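Local coordinates for metalloprotease stcE (Escherichia coli, PDB 4DNY), which is a secreted zinc metalloprotease and mucinase that probably cleaves O-glycosylated proteins of the host, represented here by a fragment with a beta-sandwich domain, at residues I28-V31 / A32-N35; T92-G96 / D97-T101; K111-G115 / Q116-S120. All coordinates share one frame; numbering follows the deposited sequence. Where two conformers were deposited one is given.

Interaction 1: I28-V31 / A32-N35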
# COMPACT_ATOMS: atom_id res chain seq x y z
N ILE A 28 2.98 8.43 -3.20
CA ILE A 28 1.88 8.61 -4.12
C ILE A 28 0.96 9.53 -3.45
O ILE A 28 0.39 9.20 -2.45
CB ILE A 28 1.20 7.21 -4.43
CG1 ILE A 28 2.15 6.35 -5.24
CG2 ILE A 28 -0.21 7.42 -5.09
CD1 ILE A 28 1.68 4.94 -5.51
N ASN A 29 0.84 10.76 -3.93
CA ASN A 29 0.06 11.81 -3.25
C ASN A 29 -0.56 12.80 -4.21
O ASN A 29 -0.84 13.94 -3.82
CB ASN A 29 0.92 12.56 -2.23
CG ASN A 29 2.03 13.38 -2.87
OD1 ASN A 29 2.31 13.22 -4.04
ND2 ASN A 29 2.69 14.25 -2.09
N THR A 30 -0.82 12.34 -5.43
CA THR A 30 -1.51 13.21 -6.41
C THR A 30 -2.71 12.47 -6.95
O THR A 30 -2.78 11.24 -6.85
CB THR A 30 -0.56 13.54 -7.60
OG1 THR A 30 -0.13 12.31 -8.19
CG2 THR A 30 0.61 14.37 -7.13
N VAL A 31 -3.66 13.21 -7.55
CA VAL A 31 -4.93 12.62 -8.01
C VAL A 31 -4.71 11.54 -9.05
O VAL A 31 -5.25 10.44 -8.94
CB VAL A 31 -5.92 13.68 -8.51
CG1 VAL A 31 -7.17 12.95 -9.08
CG2 VAL A 31 -6.29 14.62 -7.37
N ALA A 32 -3.89 11.85 -10.06
CA ALA A 32 -3.68 10.92 -11.20
C ALA A 32 -3.09 9.61 -10.69
O ALA A 32 -3.46 8.53 -11.17
CB ALA A 32 -2.77 11.52 -12.23
N GLU A 33 -2.17 9.67 -9.73
CA GLU A 33 -1.54 8.42 -9.22
C GLU A 33 -2.48 7.66 -8.30
O GLU A 33 -2.51 6.41 -8.33
CB GLU A 33 -0.19 8.72 -8.53
CG GLU A 33 0.90 9.12 -9.57
CD GLU A 33 2.35 8.80 -9.12
OE1 GLU A 33 2.69 9.01 -7.93
OE2 GLU A 33 3.15 8.34 -9.98
N VAL A 34 -3.22 8.35 -7.47
CA VAL A 34 -4.19 7.69 -6.61
C VAL A 34 -5.26 6.97 -7.43
O VAL A 34 -5.70 5.87 -7.09
CB VAL A 34 -4.77 8.65 -5.55
CG1 VAL A 34 -6.01 8.05 -4.84
CG2 VAL A 34 -3.68 8.98 -4.54
N ASN A 35 -5.65 7.60 -8.54
CA ASN A 35 -6.67 7.02 -9.40
C ASN A 35 -6.27 5.63 -9.96
O ASN A 35 -7.15 4.82 -10.25
CB ASN A 35 -6.97 7.98 -10.57
CG ASN A 35 -7.86 9.10 -10.21
OD1 ASN A 35 -8.48 9.11 -9.15
ND2 ASN A 35 -7.95 10.09 -11.12
O HOH W 1 1.96 11.14 -6.67
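The methyl branch CG2 of I28 lies in the notch between E33 and V34, where the chain leaves strand 25-28 and folds into helix 31-35. It meets the aliphatic root of E33, with I28 CG2 3.7 Å from E33 CB, and also touches the methyl of V34, with I28 CG2 3.8 Å from V34 CG2. The two hydrocarbon chains of I28 and V34 meet at a slant, methyl against methyl, and a branched residue suits each place because one arm can face the helix while the rest packs elsewhere; I28 also rests on V55 and I57 of strand 54-60.

T30 is the N-cap. Its OG1 sits between the backbone N and the carbonyl carbon (chi1 57°), which turns the hydroxyl toward E33 and leaves T30 OG1 3.6 Å from E33 CB. Rather than meeting the carboxylate directly, the hydroxyl reaches it through one water, which lies 2.8 Å from T30 OG1. The same water donates to E33 OE1 at 2.6 Å and accepts from N29 N at 3.0 Å, so three protein groups grip it.

The first helical turn is closed by two backbone bonds: V34 N to T30 O, 3.0 Å and nearly straight at 164°, and N35 N to V31 O, 2.9 Å. On the outer side V31 and N35 lie alongside each other, pointing the same way, with V31 CG1 against ND2 of the N35 amide.

E33 OE1 is also in a salt bridge with K26. With that lysine and a donating water close by, the glutamate is probably held in its ionised form, and its negative charge probably also sits well near the N-H groups of the helix's first turn.

Interaction 2: T92-G96 / D97-T101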
# COMPACT_ATOMS: atom_id res chain seq x y z
N THR A 92 -11.03 0.50 1.17
CA THR A 92 -10.74 -0.89 1.54
C THR A 92 -9.41 -1.22 0.88
O THR A 92 -9.26 -1.01 -0.36
CB THR A 92 -11.82 -1.87 1.05
OG1 THR A 92 -13.08 -1.50 1.67
CG2 THR A 92 -11.41 -3.30 1.45
N VAL A 93 -8.45 -1.74 1.65
CA VAL A 93 -7.19 -2.25 1.12
C VAL A 93 -7.25 -3.76 1.10
O VAL A 93 -7.45 -4.40 2.14
CB VAL A 93 -5.99 -1.81 1.93
CG1 VAL A 93 -4.69 -2.43 1.36
CG2 VAL A 93 -5.93 -0.24 1.97
N PHE A 94 -7.10 -4.33 -0.09
CA PHE A 94 -7.12 -5.77 -0.31
C PHE A 94 -5.69 -6.27 -0.39
O PHE A 94 -4.87 -5.75 -1.18
CB PHE A 94 -7.88 -6.10 -1.62
CG PHE A 94 -9.31 -5.68 -1.62
CD1 PHE A 94 -10.29 -6.55 -1.18
CD2 PHE A 94 -9.69 -4.39 -2.09
CE1 PHE A 94 -11.60 -6.13 -1.21
CE2 PHE A 94 -10.99 -3.99 -2.05
CZ PHE A 94 -11.94 -4.88 -1.59
N TYR A 95 -5.40 -7.33 0.37
CA TYR A 95 -4.07 -7.88 0.42
C TYR A 95 -4.17 -9.40 0.57
O TYR A 95 -4.54 -9.89 1.62
CB TYR A 95 -3.23 -7.21 1.51
CG TYR A 95 -3.72 -7.32 2.92
CD1 TYR A 95 -3.04 -8.08 3.86
CD2 TYR A 95 -4.86 -6.63 3.33
CE1 TYR A 95 -3.48 -8.13 5.18
CE2 TYR A 95 -5.28 -6.64 4.62
CZ TYR A 95 -4.63 -7.42 5.57
OH TYR A 95 -5.00 -7.47 6.90
N GLY A 96 -3.79 -10.12 -0.48
CA GLY A 96 -4.04 -11.57 -0.52
C GLY A 96 -5.51 -11.89 -0.35
O GLY A 96 -6.34 -11.33 -1.06
N ASP A 97 -5.83 -12.78 0.59
CA ASP A 97 -7.21 -13.19 0.90
C ASP A 97 -7.84 -12.29 1.95
O ASP A 97 -8.99 -12.53 2.35
CB ASP A 97 -7.20 -14.64 1.47
CG ASP A 97 -6.85 -15.69 0.42
OD1 ASP A 97 -7.04 -15.40 -0.78
OD2 ASP A 97 -6.37 -16.76 0.82
N ARG A 98 -7.10 -11.27 2.41
CA ARG A 98 -7.55 -10.36 3.49
C ARG A 98 -7.89 -8.98 2.97
O ARG A 98 -7.55 -8.62 1.88
CB ARG A 98 -6.49 -10.29 4.57
CG ARG A 98 -6.21 -11.68 5.21
CD ARG A 98 -5.37 -11.56 6.46
NE ARG A 98 -4.96 -12.89 6.90
CZ ARG A 98 -4.51 -13.20 8.12
NH1 ARG A 98 -4.41 -12.26 9.06
NH2 ARG A 98 -4.17 -14.46 8.42
N LYS A 99 -8.61 -8.24 3.79
CA LYS A 99 -8.90 -6.85 3.52
C LYS A 99 -8.97 -6.10 4.87
O LYS A 99 -9.20 -6.71 5.93
CB LYS A 99 -10.19 -6.70 2.73
CG LYS A 99 -11.40 -7.13 3.47
CD LYS A 99 -12.64 -6.96 2.59
CE LYS A 99 -13.89 -7.63 3.15
NZ LYS A 99 -14.22 -7.33 4.56
N VAL A 100 -8.75 -4.78 4.80
CA VAL A 100 -8.79 -3.94 5.97
C VAL A 100 -9.33 -2.59 5.54
O VAL A 100 -9.10 -2.12 4.41
CB VAL A 100 -7.39 -3.81 6.63
CG1 VAL A 100 -6.34 -3.16 5.66
CG2 VAL A 100 -7.48 -3.02 7.96
N THR A 101 -10.10 -1.96 6.41
CA THR A 101 -10.60 -0.60 6.17
C THR A 101 -9.55 0.48 6.52
O THR A 101 -8.97 0.46 7.61
CB THR A 101 -11.88 -0.36 6.97
OG1 THR A 101 -12.84 -1.31 6.54
CG2 THR A 101 -12.42 1.09 6.75
O HOH W 2 -7.61 -7.29 8.23
O HOH W 3 -8.56 -9.65 -0.54
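Y95 and R98 face each other beside the tight turn of a beta hairpin, in which strands 91-95 and 98-102 are joined by a type II' turn with G96 and D97 at its corners. G96 suits the first corner of a II' turn, where phi is positive (58°) and psi strongly negative. Four backbone bonds tie the strands together, among them the nearly straight Y95 N to R98 O, 2.9 Å.

The close-packed face carries V93, Y95 and V100. Y95 holds CG between its backbone N and carbonyl carbon (chi1 60°), swinging the ring across to the partner strand. R98 CB then lies over one ring face, 3.8 Å from the Y95 centroid, a CH-pi contact, while V100 CG1 comes within 3.8 Å of Y95 CE2. F110 meets the same tyrosine edge-to-face.

On the other face the packing is thinner and more open to solvent. There K99 runs alongside F94, with K99 CB 3.9 Å from F94 CD1, before its ammonium end leads away; T92 CG2 lies over a face of the phenylalanine, which also stacks with Y69. At the turn, a water donates to both G96 O and R98 O. The tyrosine hydroxyl, besides its bond to E122, accepts from a second water that also donates to K99 O, 2.9 Å from both Y95 OH and K99 O.

Interaction 3: K111-G115 / Q116-S120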
# COMPACT_ATOMS: atom_id res chain seq x y z
N LYS A 111 4.23 -5.46 4.70
CA LYS A 111 5.48 -6.01 4.19
C LYS A 111 5.24 -7.40 3.59
O LYS A 111 4.51 -8.18 4.14
CB LYS A 111 6.52 -6.10 5.33
CG LYS A 111 7.87 -6.64 4.87
CD LYS A 111 8.95 -6.50 5.92
CE LYS A 111 10.20 -7.21 5.51
NZ LYS A 111 11.41 -6.95 6.40
N TYR A 112 5.87 -7.67 2.44
CA TYR A 112 5.69 -8.90 1.71
C TYR A 112 6.84 -9.85 2.08
O TYR A 112 8.00 -9.50 1.90
CB TYR A 112 5.74 -8.60 0.22
CG TYR A 112 5.13 -9.63 -0.68
CD1 TYR A 112 3.76 -9.70 -0.87
CD2 TYR A 112 5.94 -10.44 -1.46
CE1 TYR A 112 3.18 -10.57 -1.73
CE2 TYR A 112 5.35 -11.33 -2.38
CZ TYR A 112 3.97 -11.37 -2.51
OH TYR A 112 3.39 -12.24 -3.45
N VAL A 113 6.52 -11.00 2.65
CA VAL A 113 7.52 -11.97 3.07
C VAL A 113 7.15 -13.34 2.52
O VAL A 113 6.06 -13.88 2.85
CB VAL A 113 7.67 -12.03 4.60
CG1 VAL A 113 8.77 -12.96 4.99
CG2 VAL A 113 7.94 -10.59 5.14
N ASN A 114 8.07 -13.90 1.75
CA ASN A 114 7.91 -15.24 1.16
C ASN A 114 6.56 -15.43 0.51
O ASN A 114 5.87 -16.46 0.75
CB ASN A 114 8.21 -16.34 2.15
CG ASN A 114 8.39 -17.67 1.48
OD1 ASN A 114 8.91 -17.76 0.35
ND2 ASN A 114 7.93 -18.76 2.13
N GLY A 115 6.15 -14.42 -0.27
CA GLY A 115 4.96 -14.56 -1.12
C GLY A 115 3.65 -14.11 -0.51
O GLY A 115 2.57 -14.33 -1.08
N GLN A 116 3.68 -13.48 0.67
CA GLN A 116 2.47 -13.04 1.36
C GLN A 116 2.67 -11.65 2.00
O GLN A 116 3.66 -11.39 2.64
CB GLN A 116 2.09 -14.04 2.44
CG GLN A 116 0.73 -13.79 3.13
CD GLN A 116 0.41 -14.83 4.16
OE1 GLN A 116 0.16 -15.99 3.85
NE2 GLN A 116 0.47 -14.43 5.44
N TRP A 117 1.63 -10.79 1.90
CA TRP A 117 1.61 -9.55 2.61
C TRP A 117 1.28 -9.76 4.09
O TRP A 117 0.33 -10.52 4.42
CB TRP A 117 0.56 -8.58 2.04
CG TRP A 117 0.93 -8.00 0.71
CD1 TRP A 117 0.44 -8.36 -0.48
CD2 TRP A 117 1.95 -7.02 0.47
NE1 TRP A 117 1.05 -7.64 -1.49
CE2 TRP A 117 1.97 -6.79 -0.91
CE3 TRP A 117 2.84 -6.28 1.30
CZ2 TRP A 117 2.88 -5.89 -1.49
CZ3 TRP A 117 3.71 -5.39 0.75
CH2 TRP A 117 3.71 -5.19 -0.66
N PHE A 118 2.04 -9.11 4.97
CA PHE A 118 1.77 -9.04 6.39
C PHE A 118 1.43 -7.59 6.75
O PHE A 118 2.17 -6.70 6.39
CB PHE A 118 2.98 -9.51 7.19
CG PHE A 118 3.24 -10.96 7.04
CD1 PHE A 118 2.74 -11.86 7.96
CD2 PHE A 118 3.95 -11.44 5.96
CE1 PHE A 118 2.95 -13.23 7.79
CE2 PHE A 118 4.12 -12.83 5.78
CZ PHE A 118 3.63 -13.68 6.71
N ARG A 119 0.35 -7.39 7.47
CA ARG A 119 -0.05 -6.09 7.97
C ARG A 119 0.43 -5.92 9.41
O ARG A 119 0.19 -6.74 10.28
CB ARG A 119 -1.58 -5.92 7.87
CG ARG A 119 -2.02 -4.51 8.19
CD ARG A 119 -3.54 -4.34 8.01
NE ARG A 119 -4.32 -4.99 9.02
CZ ARG A 119 -4.46 -4.48 10.26
NH1 ARG A 119 -3.86 -3.31 10.57
NH2 ARG A 119 -5.19 -5.08 11.16
N SER A 120 1.11 -4.81 9.65
CA SER A 120 1.56 -4.45 11.00
C SER A 120 0.39 -4.33 11.93
O SER A 120 -0.55 -3.61 11.67
CB SER A 120 2.34 -3.15 10.93
OG SER A 120 2.81 -2.79 12.23
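Q116 and Y112 meet through backbone and ring: Q116 N lies above the centre of one tyrosine face, and Q116 O accepts a bond from V113 N at 2.9 Å. Much of the contact of Q116 is thus made by its main chain, while its extended polar side chain suits an exposed site. Between V113 and Q116 the chain makes a type I' turn through N114 and G115, so this is a beta hairpin. Glycine fits the second corner, where a CB would jam against the carbonyl O of N114.

K111 is gripped mainly by its backbone, paired with F118 through K111 N to F118 O, 2.9 Å, and F118 N to K111 O, 2.8 Å. A lysine suits this partly exposed place: its aliphatic part lies against M80 and F18, and the extended chain carries K111 NZ out to a hydrogen bond with D17 O. The F118 ring leans back over the strand, bringing its edge near K111 O and its CE2 3.8 Å from V113 CB.

Y112 turns its CG anti to the backbone N (chi1 -161°), which sends its edge into the face of W117. The T-shaped pair has planes 65° apart and its tyrosine centroid 4.6 Å from that of the W117 five-membered ring. Y112 CB adds a CH-pi contact over the W117 six-membered ring, 3.8 Å from its centroid.

Both aromatics keep their polar ends satisfied in the loop beyond, Y112 OH by Q72 and G73, W117 NE1 by P71 O. Strand 107-113 has strand 80-86 on one side and the edge strand 116-119 on the other; W117 packs on V81 of strand 80-86 and on F110 of strand 107-113.

Overall arrangement
The three contacts follow one another along the chain without interleaving. Interaction 1 lies at the end of edge strand 25-28 of the five-stranded sheet, and interaction 3 includes the opposite edge strand, 116-119; their centres are 24 Å apart, on opposite sides of the chain's centre. Interaction 2 belongs to the separate three-stranded sheet, about 20 Å from interaction 1 and 12 Å from interaction 3, centre to centre. The two hairpins touch: Y95 packs on W117 and bonds weakly to R119, and V100 also meets R119. Strand 107-113 is the next strand after 98-102, and the two hairpins pack against each other where the sheets meet, consistent with the beta-sandwich family of this region.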